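Local coordinates for hypothetical protein (Legionella pneumophila subsp. pneumophila, PDB 4G2A) that is of unknown function but may bind a nutrient, joining a strand-rich DUF4424 region to a helical YARHG domain, at residues T4-E9 with G73-A78; T98-Q103 with A135-H140; T175-I180 with W218-F223; T272-Y277 with K313-I318. All blocks are in the same frame, centred on the assembly; numbering follows the deposited sequence.

Interaction 1 of 4, residues T4-E9 with G73-A78. With SO4 (sulfate ion), chain K.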
# COMPACT_ATOMS: atom_id res chain seq x y z
N THR A 4 -2.78 4.89 -13.05
CA THR A 4 -2.69 4.76 -11.61
C THR A 4 -3.40 5.89 -10.88
O THR A 4 -3.20 7.06 -11.20
CB THR A 4 -1.18 4.75 -11.22
OG1 THR A 4 -0.52 3.74 -11.98
CG2 THR A 4 -0.93 4.55 -9.71
N ALA A 5 -4.18 5.53 -9.85
CA ALA A 5 -4.73 6.51 -8.93
C ALA A 5 -3.77 6.53 -7.75
O ALA A 5 -3.70 5.57 -6.98
CB ALA A 5 -6.15 6.17 -8.53
N VAL A 6 -2.93 7.58 -7.70
CA VAL A 6 -1.87 7.83 -6.73
C VAL A 6 -2.49 8.25 -5.39
O VAL A 6 -3.30 9.19 -5.32
CB VAL A 6 -0.87 8.88 -7.30
CG1 VAL A 6 0.20 9.27 -6.29
CG2 VAL A 6 -0.21 8.36 -8.58
N GLY A 7 -2.11 7.51 -4.33
CA GLY A 7 -2.62 7.72 -2.98
C GLY A 7 -1.66 8.29 -1.95
O GLY A 7 -2.09 8.71 -0.88
N GLY A 8 -0.37 8.32 -2.27
CA GLY A 8 0.66 8.79 -1.35
C GLY A 8 1.44 7.63 -0.77
O GLY A 8 1.07 6.47 -0.95
N GLU A 9 2.55 7.94 -0.09
CA GLU A 9 3.40 6.91 0.49
C GLU A 9 4.23 7.46 1.66
O GLU A 9 4.37 8.68 1.82
CB GLU A 9 4.33 6.27 -0.57
CG GLU A 9 5.29 7.21 -1.32
CD GLU A 9 6.50 6.53 -1.95
OE1 GLU A 9 6.88 5.43 -1.50
OE2 GLU A 9 7.10 7.14 -2.86
N GLY A 73 -1.76 17.80 -10.01
CA GLY A 73 -2.83 17.94 -10.99
C GLY A 73 -2.69 17.13 -12.26
O GLY A 73 -3.49 17.31 -13.18
N ASN A 74 -1.71 16.22 -12.34
CA ASN A 74 -1.44 15.39 -13.52
C ASN A 74 -2.08 14.02 -13.46
O ASN A 74 -2.24 13.34 -14.49
CB ASN A 74 0.08 15.19 -13.69
CG ASN A 74 0.75 16.29 -14.46
OD1 ASN A 74 1.62 16.99 -13.94
ND2 ASN A 74 0.39 16.45 -15.74
N SER A 75 -2.38 13.58 -12.25
CA SER A 75 -2.88 12.24 -12.04
C SER A 75 -4.19 12.21 -11.27
O SER A 75 -4.60 13.18 -10.61
CB SER A 75 -1.83 11.43 -11.27
OG SER A 75 -2.04 10.02 -11.37
N GLU A 76 -4.82 11.05 -11.35
CA GLU A 76 -5.99 10.66 -10.60
C GLU A 76 -5.49 10.44 -9.20
O GLU A 76 -4.38 9.94 -9.00
CB GLU A 76 -6.57 9.39 -11.21
CG GLU A 76 -7.89 8.98 -10.61
CD GLU A 76 -8.48 7.69 -11.14
OE1 GLU A 76 -7.93 7.13 -12.12
OE2 GLU A 76 -9.51 7.25 -10.59
N ILE A 77 -6.26 10.87 -8.22
CA ILE A 77 -5.86 10.71 -6.84
C ILE A 77 -6.73 9.62 -6.20
O ILE A 77 -7.93 9.55 -6.48
CB ILE A 77 -5.94 12.07 -6.06
CG1 ILE A 77 -4.99 13.15 -6.64
CG2 ILE A 77 -5.74 11.92 -4.55
CD1 ILE A 77 -3.45 12.84 -6.83
N ALA A 78 -6.08 8.77 -5.37
CA ALA A 78 -6.69 7.78 -4.48
C ALA A 78 -6.81 8.46 -3.09
O ALA A 78 -5.81 8.69 -2.40
CB ALA A 78 -5.84 6.50 -4.43
S SO4 K . -0.41 7.79 -15.00
O1 SO4 K . -1.53 7.84 -14.05
O2 SO4 K . -0.93 7.88 -16.38
O3 SO4 K . 0.49 8.92 -14.75
O4 SO4 K . 0.31 6.52 -14.82
O HOH W 1 -4.28 10.61 -1.11

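Interaction 2 of 4, residues T98-Q103 with A135-H140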
# COMPACT_ATOMS: atom_id res chain seq x y z
N THR A 98 6.77 13.57 16.87
CA THR A 98 7.20 13.72 18.25
C THR A 98 8.72 13.51 18.31
O THR A 98 9.24 12.59 17.67
CB THR A 98 6.45 12.79 19.23
OG1 THR A 98 6.92 11.45 19.09
CG2 THR A 98 4.93 12.84 19.09
N VAL A 99 9.42 14.38 19.05
CA VAL A 99 10.86 14.31 19.28
C VAL A 99 11.02 13.96 20.74
O VAL A 99 10.53 14.72 21.59
CB VAL A 99 11.60 15.62 18.89
CG1 VAL A 99 13.09 15.54 19.23
CG2 VAL A 99 11.40 15.96 17.42
N ASN A 100 11.63 12.79 21.04
CA ASN A 100 11.81 12.27 22.41
C ASN A 100 10.45 12.25 23.15
O ASN A 100 10.31 12.75 24.29
CB ASN A 100 12.89 13.06 23.18
CG ASN A 100 14.30 12.66 22.85
OD1 ASN A 100 14.57 11.59 22.30
ND2 ASN A 100 15.26 13.48 23.24
N ASP A 101 9.44 11.75 22.43
CA ASP A 101 8.03 11.55 22.82
C ASP A 101 7.25 12.88 23.10
O ASP A 101 6.10 12.82 23.55
CB ASP A 101 7.92 10.53 23.98
CG ASP A 101 8.47 9.17 23.53
OD1 ASP A 101 7.92 8.60 22.54
OD2 ASP A 101 9.51 8.73 24.10
N LYS A 102 7.83 14.05 22.72
CA LYS A 102 7.19 15.37 22.79
C LYS A 102 6.80 15.83 21.38
O LYS A 102 7.66 15.92 20.49
CB LYS A 102 8.10 16.41 23.47
CG LYS A 102 7.46 17.80 23.60
CD LYS A 102 8.43 18.76 24.26
CE LYS A 102 8.03 20.20 24.10
NZ LYS A 102 9.12 21.12 24.55
N GLN A 103 5.50 16.16 21.18
CA GLN A 103 4.97 16.62 19.90
C GLN A 103 5.57 17.98 19.51
O GLN A 103 5.62 18.91 20.33
CB GLN A 103 3.43 16.67 19.89
CG GLN A 103 2.89 16.77 18.45
CD GLN A 103 1.39 16.93 18.32
OE1 GLN A 103 0.60 16.08 18.73
NE2 GLN A 103 0.98 17.98 17.62
N ALA A 135 24.35 11.08 22.52
CA ALA A 135 22.98 10.74 22.86
C ALA A 135 22.15 10.18 21.72
O ALA A 135 22.46 10.36 20.55
CB ALA A 135 22.29 11.96 23.43
N THR A 136 21.08 9.46 22.10
CA THR A 136 20.07 8.84 21.25
C THR A 136 18.81 9.73 21.27
O THR A 136 18.41 10.24 22.32
CB THR A 136 19.80 7.39 21.75
OG1 THR A 136 20.98 6.59 21.62
CG2 THR A 136 18.67 6.71 21.01
N VAL A 137 18.19 9.92 20.12
CA VAL A 137 16.96 10.70 20.02
C VAL A 137 15.92 9.81 19.38
O VAL A 137 16.20 9.13 18.39
CB VAL A 137 17.16 12.07 19.29
CG1 VAL A 137 15.84 12.70 18.88
CG2 VAL A 137 17.95 13.03 20.17
N ASN A 138 14.73 9.78 19.98
CA ASN A 138 13.59 9.02 19.46
C ASN A 138 12.74 9.92 18.56
O ASN A 138 12.39 11.04 18.95
CB ASN A 138 12.75 8.47 20.60
CG ASN A 138 11.85 7.36 20.12
OD1 ASN A 138 12.28 6.22 19.96
ND2 ASN A 138 10.59 7.67 19.84
N ILE A 139 12.46 9.45 17.33
CA ILE A 139 11.61 10.16 16.37
C ILE A 139 10.42 9.26 16.11
O ILE A 139 10.59 8.07 15.88
CB ILE A 139 12.33 10.62 15.05
CG1 ILE A 139 13.53 11.60 15.33
CG2 ILE A 139 11.34 11.23 14.02
CD1 ILE A 139 13.22 12.94 16.05
N HIS A 140 9.21 9.82 16.19
CA HIS A 140 7.97 9.11 15.90
C HIS A 140 7.12 9.89 14.90
O HIS A 140 6.96 11.10 15.03
CB HIS A 140 7.15 8.80 17.17
CG HIS A 140 5.95 7.94 16.89
ND1 HIS A 140 4.70 8.49 16.71
CD2 HIS A 140 5.88 6.61 16.71
CE1 HIS A 140 3.90 7.47 16.46
NE2 HIS A 140 4.56 6.32 16.44
O HOH W 2 9.42 10.59 19.83
O HOH W 3 18.54 12.80 24.02
O HOH W 4 16.59 9.37 24.06

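Interaction 3 of 4, residues T175-I180 with W218-F223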
# COMPACT_ATOMS: atom_id res chain seq x y z
N THR A 175 15.83 -2.85 11.19
CA THR A 175 14.66 -2.42 10.43
C THR A 175 13.51 -3.39 10.59
O THR A 175 13.58 -4.54 10.14
CB THR A 175 15.08 -2.24 8.94
OG1 THR A 175 16.30 -1.49 8.91
CG2 THR A 175 14.01 -1.54 8.11
N ARG A 176 12.44 -2.93 11.23
CA ARG A 176 11.24 -3.75 11.37
C ARG A 176 10.10 -3.10 10.59
O ARG A 176 9.76 -1.94 10.85
CB ARG A 176 10.87 -3.98 12.84
CG ARG A 176 11.65 -5.14 13.43
CD ARG A 176 12.36 -4.80 14.72
NE ARG A 176 12.72 -3.39 14.78
CZ ARG A 176 12.87 -2.71 15.92
NH1 ARG A 176 12.73 -3.33 17.09
NH2 ARG A 176 13.16 -1.42 15.89
N LEU A 177 9.56 -3.83 9.59
CA LEU A 177 8.49 -3.35 8.73
C LEU A 177 7.30 -4.29 8.77
O LEU A 177 7.45 -5.51 8.63
CB LEU A 177 8.96 -3.17 7.27
CG LEU A 177 10.24 -2.34 7.06
CD1 LEU A 177 11.20 -3.06 6.13
CD2 LEU A 177 9.89 -0.96 6.53
N GLU A 178 6.10 -3.73 8.92
CA GLU A 178 4.90 -4.55 8.97
C GLU A 178 3.77 -3.92 8.17
O GLU A 178 3.38 -2.78 8.44
CB GLU A 178 4.50 -4.78 10.44
CG GLU A 178 3.48 -5.89 10.68
CD GLU A 178 3.07 -6.07 12.13
OE1 GLU A 178 2.91 -5.05 12.84
OE2 GLU A 178 2.89 -7.24 12.55
N VAL A 179 3.25 -4.67 7.16
CA VAL A 179 2.09 -4.25 6.35
C VAL A 179 0.90 -5.14 6.74
O VAL A 179 1.01 -6.37 6.75
CB VAL A 179 2.37 -4.26 4.84
CG1 VAL A 179 1.09 -3.96 4.05
CG2 VAL A 179 3.47 -3.25 4.50
N ILE A 180 -0.20 -4.49 7.18
CA ILE A 180 -1.43 -5.12 7.71
C ILE A 180 -2.63 -4.59 6.94
O ILE A 180 -3.22 -3.59 7.35
CB ILE A 180 -1.59 -4.89 9.25
CG1 ILE A 180 -0.28 -5.14 10.00
CG2 ILE A 180 -2.75 -5.72 9.86
CD1 ILE A 180 -0.11 -4.29 11.20
N TRP A 218 8.84 -7.92 7.63
CA TRP A 218 10.28 -7.84 7.43
C TRP A 218 10.92 -7.56 8.80
O TRP A 218 10.36 -6.77 9.57
CB TRP A 218 10.67 -6.73 6.45
CG TRP A 218 10.24 -6.89 5.02
CD1 TRP A 218 11.06 -7.17 3.97
CD2 TRP A 218 8.95 -6.58 4.47
NE1 TRP A 218 10.33 -7.14 2.79
CE2 TRP A 218 9.05 -6.74 3.07
CE3 TRP A 218 7.72 -6.18 5.02
CZ2 TRP A 218 7.96 -6.51 2.21
CZ3 TRP A 218 6.64 -5.97 4.17
CH2 TRP A 218 6.77 -6.14 2.78
N ASP A 219 12.04 -8.22 9.11
CA ASP A 219 12.80 -8.02 10.35
C ASP A 219 14.28 -8.16 9.99
O ASP A 219 14.82 -9.27 9.96
CB ASP A 219 12.35 -9.00 11.44
CG ASP A 219 12.91 -8.73 12.82
OD1 ASP A 219 13.86 -7.90 12.94
OD2 ASP A 219 12.41 -9.34 13.80
N LEU A 220 14.91 -7.03 9.65
CA LEU A 220 16.27 -6.95 9.12
C LEU A 220 17.23 -6.24 10.08
O LEU A 220 16.91 -5.19 10.62
CB LEU A 220 16.22 -6.23 7.74
CG LEU A 220 14.96 -6.55 6.87
CD1 LEU A 220 14.56 -5.37 6.00
CD2 LEU A 220 15.12 -7.84 6.09
N ARG A 221 18.41 -6.83 10.28
CA ARG A 221 19.47 -6.33 11.16
C ARG A 221 20.63 -5.92 10.29
O ARG A 221 20.82 -6.54 9.25
CB ARG A 221 19.87 -7.40 12.21
CG ARG A 221 18.68 -7.99 12.99
CD ARG A 221 19.11 -8.71 14.25
NE ARG A 221 19.39 -7.78 15.35
CZ ARG A 221 18.75 -7.79 16.52
NH1 ARG A 221 17.79 -8.68 16.76
NH2 ARG A 221 19.08 -6.91 17.46
N HIS A 222 21.33 -4.81 10.65
CA HIS A 222 22.41 -4.19 9.88
C HIS A 222 21.99 -3.90 8.46
O HIS A 222 22.81 -3.99 7.54
CB HIS A 222 23.67 -5.07 9.89
CG HIS A 222 24.48 -4.86 11.11
ND1 HIS A 222 25.23 -3.71 11.28
CD2 HIS A 222 24.58 -5.63 12.22
CE1 HIS A 222 25.80 -3.84 12.47
NE2 HIS A 222 25.43 -4.98 13.08
N PHE A 223 20.72 -3.52 8.29
CA PHE A 223 20.11 -3.30 6.99
C PHE A 223 20.74 -2.16 6.20
O PHE A 223 20.65 -1.01 6.60
CB PHE A 223 18.59 -3.07 7.13
CG PHE A 223 17.81 -2.95 5.83
CD1 PHE A 223 17.94 -3.89 4.82
CD2 PHE A 223 16.89 -1.92 5.66
CE1 PHE A 223 17.19 -3.79 3.65
CE2 PHE A 223 16.14 -1.83 4.49
CZ PHE A 223 16.29 -2.76 3.49

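Interaction 4 of 4, residues T272-Y277 with K313-I318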
# COMPACT_ATOMS: atom_id res chain seq x y z
N THR A 272 -19.45 -16.33 -9.67
CA THR A 272 -18.33 -15.51 -9.19
C THR A 272 -18.76 -14.01 -9.20
O THR A 272 -18.30 -13.23 -8.35
CB THR A 272 -17.10 -15.78 -10.08
OG1 THR A 272 -16.64 -17.09 -9.78
CG2 THR A 272 -15.94 -14.79 -9.89
N ILE A 273 -19.67 -13.64 -10.14
CA ILE A 273 -20.20 -12.29 -10.31
C ILE A 273 -20.92 -11.86 -9.01
O ILE A 273 -20.78 -10.71 -8.59
CB ILE A 273 -21.13 -12.18 -11.57
CG1 ILE A 273 -20.32 -12.43 -12.87
CG2 ILE A 273 -21.83 -10.82 -11.65
CD1 ILE A 273 -21.15 -12.71 -14.12
N TYR A 274 -21.60 -12.83 -8.35
CA TYR A 274 -22.35 -12.66 -7.10
C TYR A 274 -21.48 -12.91 -5.86
O TYR A 274 -21.70 -12.26 -4.84
CB TYR A 274 -23.53 -13.65 -7.08
CG TYR A 274 -24.49 -13.51 -8.24
CD1 TYR A 274 -25.54 -12.60 -8.19
CD2 TYR A 274 -24.39 -14.33 -9.35
CE1 TYR A 274 -26.46 -12.51 -9.22
CE2 TYR A 274 -25.28 -14.22 -10.42
CZ TYR A 274 -26.32 -13.31 -10.35
OH TYR A 274 -27.23 -13.18 -11.37
N ALA A 275 -20.54 -13.89 -5.94
CA ALA A 275 -19.61 -14.31 -4.87
C ALA A 275 -18.66 -13.18 -4.50
O ALA A 275 -18.16 -13.13 -3.38
CB ALA A 275 -18.81 -15.51 -5.32
N GLN A 276 -18.46 -12.26 -5.46
CA GLN A 276 -17.72 -10.99 -5.42
C GLN A 276 -18.20 -10.15 -4.22
O GLN A 276 -17.39 -9.49 -3.58
CB GLN A 276 -18.02 -10.24 -6.76
CG GLN A 276 -17.21 -8.98 -7.03
CD GLN A 276 -17.76 -8.08 -8.12
OE1 GLN A 276 -17.44 -6.89 -8.19
NE2 GLN A 276 -18.61 -8.61 -9.00
N TYR A 277 -19.52 -10.18 -3.93
CA TYR A 277 -20.15 -9.40 -2.86
C TYR A 277 -20.50 -10.25 -1.63
O TYR A 277 -21.12 -9.76 -0.68
CB TYR A 277 -21.40 -8.69 -3.42
CG TYR A 277 -21.09 -7.84 -4.64
CD1 TYR A 277 -20.33 -6.67 -4.52
CD2 TYR A 277 -21.53 -8.21 -5.90
CE1 TYR A 277 -20.02 -5.90 -5.63
CE2 TYR A 277 -21.22 -7.45 -7.03
CZ TYR A 277 -20.48 -6.28 -6.88
OH TYR A 277 -20.17 -5.49 -7.96
N LYS A 313 -23.69 -6.18 -17.39
CA LYS A 313 -23.21 -6.33 -18.78
C LYS A 313 -22.65 -7.73 -19.03
O LYS A 313 -22.91 -8.31 -20.08
CB LYS A 313 -22.16 -5.27 -19.16
CG LYS A 313 -22.73 -3.91 -19.47
CD LYS A 313 -21.62 -2.91 -19.79
CE LYS A 313 -22.19 -1.59 -20.24
NZ LYS A 313 -21.13 -0.66 -20.71
N LEU A 314 -21.90 -8.29 -18.05
CA LEU A 314 -21.36 -9.65 -18.18
C LEU A 314 -22.49 -10.69 -18.15
O LEU A 314 -22.49 -11.61 -18.98
CB LEU A 314 -20.28 -9.97 -17.14
CG LEU A 314 -19.55 -11.33 -17.30
CD1 LEU A 314 -19.10 -11.59 -18.74
CD2 LEU A 314 -18.37 -11.42 -16.36
N LEU A 315 -23.48 -10.51 -17.25
CA LEU A 315 -24.64 -11.42 -17.19
C LEU A 315 -25.45 -11.36 -18.46
O LEU A 315 -25.97 -12.39 -18.89
CB LEU A 315 -25.53 -11.10 -15.97
CG LEU A 315 -24.91 -11.52 -14.63
CD1 LEU A 315 -25.52 -10.74 -13.48
CD2 LEU A 315 -24.96 -13.05 -14.44
N SER A 316 -25.53 -10.16 -19.09
CA SER A 316 -26.24 -9.95 -20.34
C SER A 316 -25.48 -10.66 -21.50
O SER A 316 -26.12 -11.26 -22.36
CB SER A 316 -26.43 -8.46 -20.61
OG SER A 316 -27.10 -8.25 -21.85
N MSE A 317 -24.14 -10.63 -21.47
CA MSE A 317 -23.28 -11.29 -22.46
C MSE A 317 -23.40 -12.82 -22.37
O MSE A 317 -23.52 -13.49 -23.40
CB MSE A 317 -21.82 -10.88 -22.27
CG MSE A 317 -21.45 -9.58 -22.95
SE MSE A 317 -19.58 -9.14 -22.53
CE MSE A 317 -19.18 -7.86 -24.01
N ILE A 318 -23.45 -13.37 -21.14
CA ILE A 318 -23.62 -14.80 -20.90
C ILE A 318 -24.97 -15.24 -21.47
O ILE A 318 -25.04 -16.25 -22.18
CB ILE A 318 -23.43 -15.16 -19.39
CG1 ILE A 318 -21.99 -14.89 -18.94
CG2 ILE A 318 -23.85 -16.61 -19.07
CD1 ILE A 318 -21.82 -14.68 -17.41

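Interaction 1 of 4, residues T4-E9 with G73-A78
Val6 and Ile77 are paired in a short parallel beta bridge, their side chains on the same face, with the backbone of Val6 bonded to the residues flanking its partner. Val6 N donates to Glu76 O at 3.1 Å, and Val6 O receives Ala78 N at 2.8 Å in a nearly straight bond (172°). CA-H...O contacts supplement these bonds: Ile77 CA reaches the same Val6 O at 3.3 Å, and Gly7 CA approaches Ala78 O. Past the bridge, one water donates to both Gly7 O and Ala78 O, continuing the link where direct bonding ends. The side-chain contacts are modest. Glu76 holds CG anti to its backbone N (chi1 -173°) and extends beyond it, passing Ala5 CB with CG and with CD, the latter at 3.8 Å. Ala78 CB lies 4.1 Å from Ala5 CB. A sulfate, probably from the crystallisation liquor, is hydrogen-bonded by Asn2 ND2 and, weakly, by Thr4 N. Strand 4-6 pairs antiparallel with strand 136-150 as well, through backbone bonds of Ala5 with Tyr149, while the Tyr149 side chain packs on Ala5, Glu76 and Ala78; strand 76-77 therefore adds one short parallel rung to this larger framework.

Interaction 2 of 4, residues T98-Q103 with A135-H140
Thr98 and His140 pair where the tip of a tight beta hairpin docks on strand 136-150; the hairpin's own strands, 95-99 and 102-110, are joined by a type I' turn from Val99 to Lys102. Thr98 N donates to His140 O and His140 N returns a bond to Thr98 O, both at 3.1 Å. Two residues on, Asn100 N donates to Asn138 O at 2.8 Å. The turn then carries the backbone off, and a side chain continues the ladder: Asn100 OD1 accepts Asn138 N at 2.9 Å with an angle of 168°, in the manner of a strand carbonyl. CG of Asn100, anti to its carbonyl carbon (chi1 -80°), starts the amide on this course across the side chain of Val137. On the face away from the Thr98 and His140 side chains, Val99 meets Ile139 and Val137. Val99 CG2 lies alongside Ile139 CD1 at 3.8 Å, and Val99 CG1 meets Val137 CG1 at 4.0 Å. Outward from this shell, Trp127 of strand 123-131 covers Val99 and Ile139, while strand 43-54 bonds the far edge of segment 135-140. Asn138 is fixed by its neighbours: OD1 accepts from Asn49 ND2, and ND2 donates to a water that also takes the N-H of Asp101 and lies 2.7 Å from Thr98 OG1.

Interaction 3 of 4, residues T175-I180 with W218-F223
Trp218 and Leu177 pair across two antiparallel strands, and the indole can be followed outward along its partner. Trp218 CB rests against Leu177 CD1 at 3.7 Å. Trp218 CG, anti to the carbonyl carbon (chi1 -67°), lies 4.1 Å from Leu177 CD1. CE3, on the edge of the six-membered ring, lies 3.7 Å from Leu177 O, which is in the ring plane, and CZ3 reaches Val179 CG2 at 4.2 Å. On the five-membered ring, NE1 donates to Pro202 O. Leu229 and Leu231 of strand 229-235 pack against Trp218 and Val179. Thr175, further along the same face, turns OG1 to within 3.3 Å of Phe223 CB, though its hydrogen bond goes to Glu26. Leu220 CD1 sits over the centre of the Phe223 ring. On the other face, Arg176 and Asp219 run side by side without a salt bridge: Arg176 NH2 bonds Glu26 O, and Asp219 OD1 bonds His174. Reciprocal N-H...O=C bonds join Thr175 with Leu220 and Leu177 with Trp218, the closest being Thr175 N to Leu220 O at 2.6 Å. Since strand 174-180 also pairs in parallel with strand 21-33, this two-faced ladder is the antiparallel half of a locally mixed beta sheet.

Interaction 4 of 4, residues T272-Y277 with K313-I318
Ile273 pushes its terminal methyl into a cluster formed by Leu314, Leu315 and Ile318 on one side of helix 309-321. CD1 meets Leu314 CD2 at 3.8 Å, Leu315 CD2 at 3.8 Å and Ile318 CD1 at 3.9 Å, one atom thus serving three partners spread over a helical turn. The reach comes from an outstretched chain, since CD1 of Ile273 is anti to CA (chi2 165°). Against Leu314 the isoleucine is set at a slant. Leu315 instead slides past it in the opposite direction, and its CD1 comes within 4.1 Å of Ile273 CG2. The ring of Tyr274 approaches Leu315 obliquely, bringing OH to 3.7 Å from CD1 and 3.8 Å from CD2, so that the isopropyl fork of Leu315 lies between isoleucine and tyrosine. Ile245 of helix 236-250 touches Ile273 and Leu258 of helix 254-259 touches Ile318, which also meets Leu266 of helix 263-275 itself. Beside this apolar patch runs a polar network. Gln276 NE2 donates back to Ile273 O at 3.0 Å and also to Asp311 OD1, its OE1 accepts from Arg241, and Tyr277 OH bonds both Asp311 and Arg241. Within the YARHG domain, the methyl contacts between these segments depend on shape and burial and carry little directional preference, whereas the neighbouring bonds of glutamine, tyrosine, aspartate and arginine are directional and link residues of segment 272-277 with helices 236-250 and 309-321.

In the fold
Three of the contacts are built on backbone pairing and one on side chains alone. Interactions 1 and 2 reach the same long strand, 136-150, near its two ends; their centres lie about 31 Å apart. The first is a short parallel rung, the second a hairpin tip in which water and an asparagine amide extend the pairing toward the surface. Interaction 3, about 20 Å between centres from interaction 2, is a regular antiparallel ladder with a more buried aromatic and aliphatic face. Interaction 4 belongs to the separate helical domain, about 53 Å from interaction 2 between centres, and is the most consistently buried, joining helices through methyl groups.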